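Local coordinates for EAL/GGDEF domain protein (Methylococcus capsulatus, PDB 3ICL), which is a GGDEF-domain protein whose mixed beta sheet is flanked by helices, at residues L34-D39 with I119-G124. The protein carries 1 engineered substitution. Sequence-based numbering, arbitrary orientation.
Sequences LFLDVD and ISVSIG
L36 and I123 face each other as a non-hydrogen-bonded pair between two central antiparallel strands of the GGDEF-domain sheet, where 32-38 lies between 81-86 and 121-127. The pairing illustrates how one ladder can have two unlike ends. At the tight end, F35 and G124 exchange both backbone bonds, F35 N to G124 O at 2.9 Å and G124 N to F35 O at 3.0 Å; D37 and S122 repeat the pattern. On the apolar face, L36 holds its CG anti to the backbone N (chi1 -176°), and that branch point meets V121 CG1 at 3.5 Å. L36 CD1 reaches I123 CD1, while I123 CG2 touches L34 CG at 3.9 Å; I102 and L106 of helix 96-106 cover this face. Beyond V38 the ladder frays into loop, and D39 and S120 are partly exposed. Here D39 N makes a weak, bent bond to S120 O, with an angle of 124° at the hydrogen. The other face is mixed: F35 packs against M146 of helix 135-152, while D37 OD2 lies near a sulfate ion and forms a long, weak ion pair with K150. D39 brings its carboxylate over S122, where OD2 lies 2.7 Å from OG, a hydroxyl that also meets N156 OD1.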
loop_
_atom_site.group_PDB
_atom_site.type_symbol
_atom_site.label_atom_id
_atom_site.label_comp_id
_atom_site.label_asym_id
_atom_site.label_seq_id
_atom_site.Cartn_x
_atom_site.Cartn_y
_atom_site.Cartn_z
ATOM N N LEU A 34 1.256 4.220 -3.607
ATOM C CA LEU A 34 0.133 3.293 -3.576
ATOM C C LEU A 34 -0.414 3.354 -2.157
ATOM O O LEU A 34 0.349 3.371 -1.195
ATOM C CB LEU A 34 0.578 1.860 -3.905
ATOM C CG LEU A 34 0.652 1.449 -5.385
ATOM C CD1 LEU A 34 1.533 2.409 -6.157
ATOM C CD2 LEU A 34 1.180 0.027 -5.489
ATOM N N PHE A 35 -1.734 3.416 -2.034
ATOM C CA PHE A 35 -2.387 3.462 -0.733
ATOM C C PHE A 35 -3.250 2.204 -0.719
ATOM O O PHE A 35 -4.238 2.114 -1.443
ATOM C CB PHE A 35 -3.259 4.721 -0.622
ATOM C CG PHE A 35 -3.246 5.361 0.746
ATOM C CD1 PHE A 35 -3.621 4.639 1.878
ATOM C CD2 PHE A 35 -2.887 6.701 0.895
ATOM C CE1 PHE A 35 -3.643 5.243 3.142
ATOM C CE2 PHE A 35 -2.907 7.318 2.156
ATOM C CZ PHE A 35 -3.285 6.588 3.278
ATOM N N LEU A 36 -2.862 1.233 0.097
ATOM C CA LEU A 36 -3.567 -0.038 0.164
ATOM C C LEU A 36 -4.473 -0.164 1.375
ATOM O O LEU A 36 -4.123 0.241 2.483
ATOM C CB LEU A 36 -2.544 -1.174 0.146
ATOM C CG LEU A 36 -3.016 -2.627 0.124
ATOM C CD1 LEU A 36 -1.909 -3.482 -0.482
ATOM C CD2 LEU A 36 -3.358 -3.095 1.524
ATOM N N ASP A 37 -5.643 -0.748 1.151
ATOM C CA ASP A 37 -6.624 -0.929 2.209
ATOM C C ASP A 37 -6.968 -2.403 2.326
ATOM O O ASP A 37 -7.240 -3.062 1.318
ATOM C CB ASP A 37 -7.897 -0.154 1.858
ATOM C CG ASP A 37 -8.902 -0.121 2.985
ATOM O OD1 ASP A 37 -8.791 -0.928 3.935
ATOM O OD2 ASP A 37 -9.822 0.719 2.911
ATOM N N VAL A 38 -6.922 -2.929 3.544
ATOM C CA VAL A 38 -7.315 -4.315 3.756
ATOM C C VAL A 38 -8.791 -4.125 4.054
ATOM O O VAL A 38 -9.191 -3.867 5.192
ATOM C CB VAL A 38 -6.590 -4.953 4.951
ATOM C CG1 VAL A 38 -7.067 -6.384 5.144
ATOM C CG2 VAL A 38 -5.088 -4.946 4.701
ATOM N N ASP A 39 -9.589 -4.216 2.996
ATOM C CA ASP A 39 -11.027 -4.001 3.069
ATOM C C ASP A 39 -11.811 -4.745 4.137
ATOM O O ASP A 39 -12.663 -4.150 4.795
ATOM C CB ASP A 39 -11.671 -4.280 1.706
ATOM C CG ASP A 39 -11.123 -3.389 0.602
ATOM O OD1 ASP A 39 -10.601 -2.294 0.908
ATOM O OD2 ASP A 39 -11.230 -3.780 -0.581
ATOM N N ILE A 119 -8.072 -12.112 2.606
ATOM C CA ILE A 119 -8.390 -10.696 2.734
ATOM C C ILE A 119 -8.790 -10.134 1.388
ATOM O O ILE A 119 -8.407 -10.670 0.342
ATOM C CB ILE A 119 -7.190 -9.856 3.249
ATOM C CG1 ILE A 119 -5.981 -10.052 2.332
ATOM C CG2 ILE A 119 -6.874 -10.222 4.693
ATOM C CD1 ILE A 119 -4.819 -9.151 2.650
ATOM N N SER A 120 -9.580 -9.065 1.422
ATOM C CA SER A 120 -10.002 -8.373 0.209
ATOM C C SER A 120 -9.171 -7.082 0.245
ATOM O O SER A 120 -9.019 -6.469 1.302
ATOM C CB SER A 120 -11.506 -8.079 0.258
ATOM O OG SER A 120 -11.839 -7.358 1.427
ATOM N N VAL A 121 -8.629 -6.679 -0.901
ATOM C CA VAL A 121 -7.754 -5.506 -0.970
ATOM C C VAL A 121 -8.140 -4.476 -2.033
ATOM O O VAL A 121 -8.591 -4.834 -3.119
ATOM C CB VAL A 121 -6.291 -5.961 -1.262
ATOM C CG1 VAL A 121 -5.377 -4.764 -1.425
ATOM C CG2 VAL A 121 -5.790 -6.867 -0.141
ATOM N N SER A 122 -7.960 -3.197 -1.710
ATOM C CA SER A 122 -8.242 -2.111 -2.656
ATOM C C SER A 122 -7.045 -1.179 -2.664
ATOM O O SER A 122 -6.556 -0.777 -1.608
ATOM C CB SER A 122 -9.494 -1.326 -2.262
ATOM O OG SER A 122 -10.672 -2.025 -2.612
ATOM N N ILE A 123 -6.575 -0.832 -3.856
ATOM C CA ILE A 123 -5.414 0.031 -3.979
ATOM C C ILE A 123 -5.651 1.288 -4.812
ATOM O O ILE A 123 -6.185 1.225 -5.921
ATOM C CB ILE A 123 -4.236 -0.733 -4.616
ATOM C CG1 ILE A 123 -3.904 -1.974 -3.779
ATOM C CG2 ILE A 123 -3.025 0.190 -4.731
ATOM C CD1 ILE A 123 -2.810 -2.846 -4.373
ATOM N N GLY A 124 -5.240 2.427 -4.266
ATOM C CA GLY A 124 -5.363 3.684 -4.985
ATOM C C GLY A 124 -3.962 4.088 -5.410
ATOM O O GLY A 124 -3.015 3.923 -4.637
#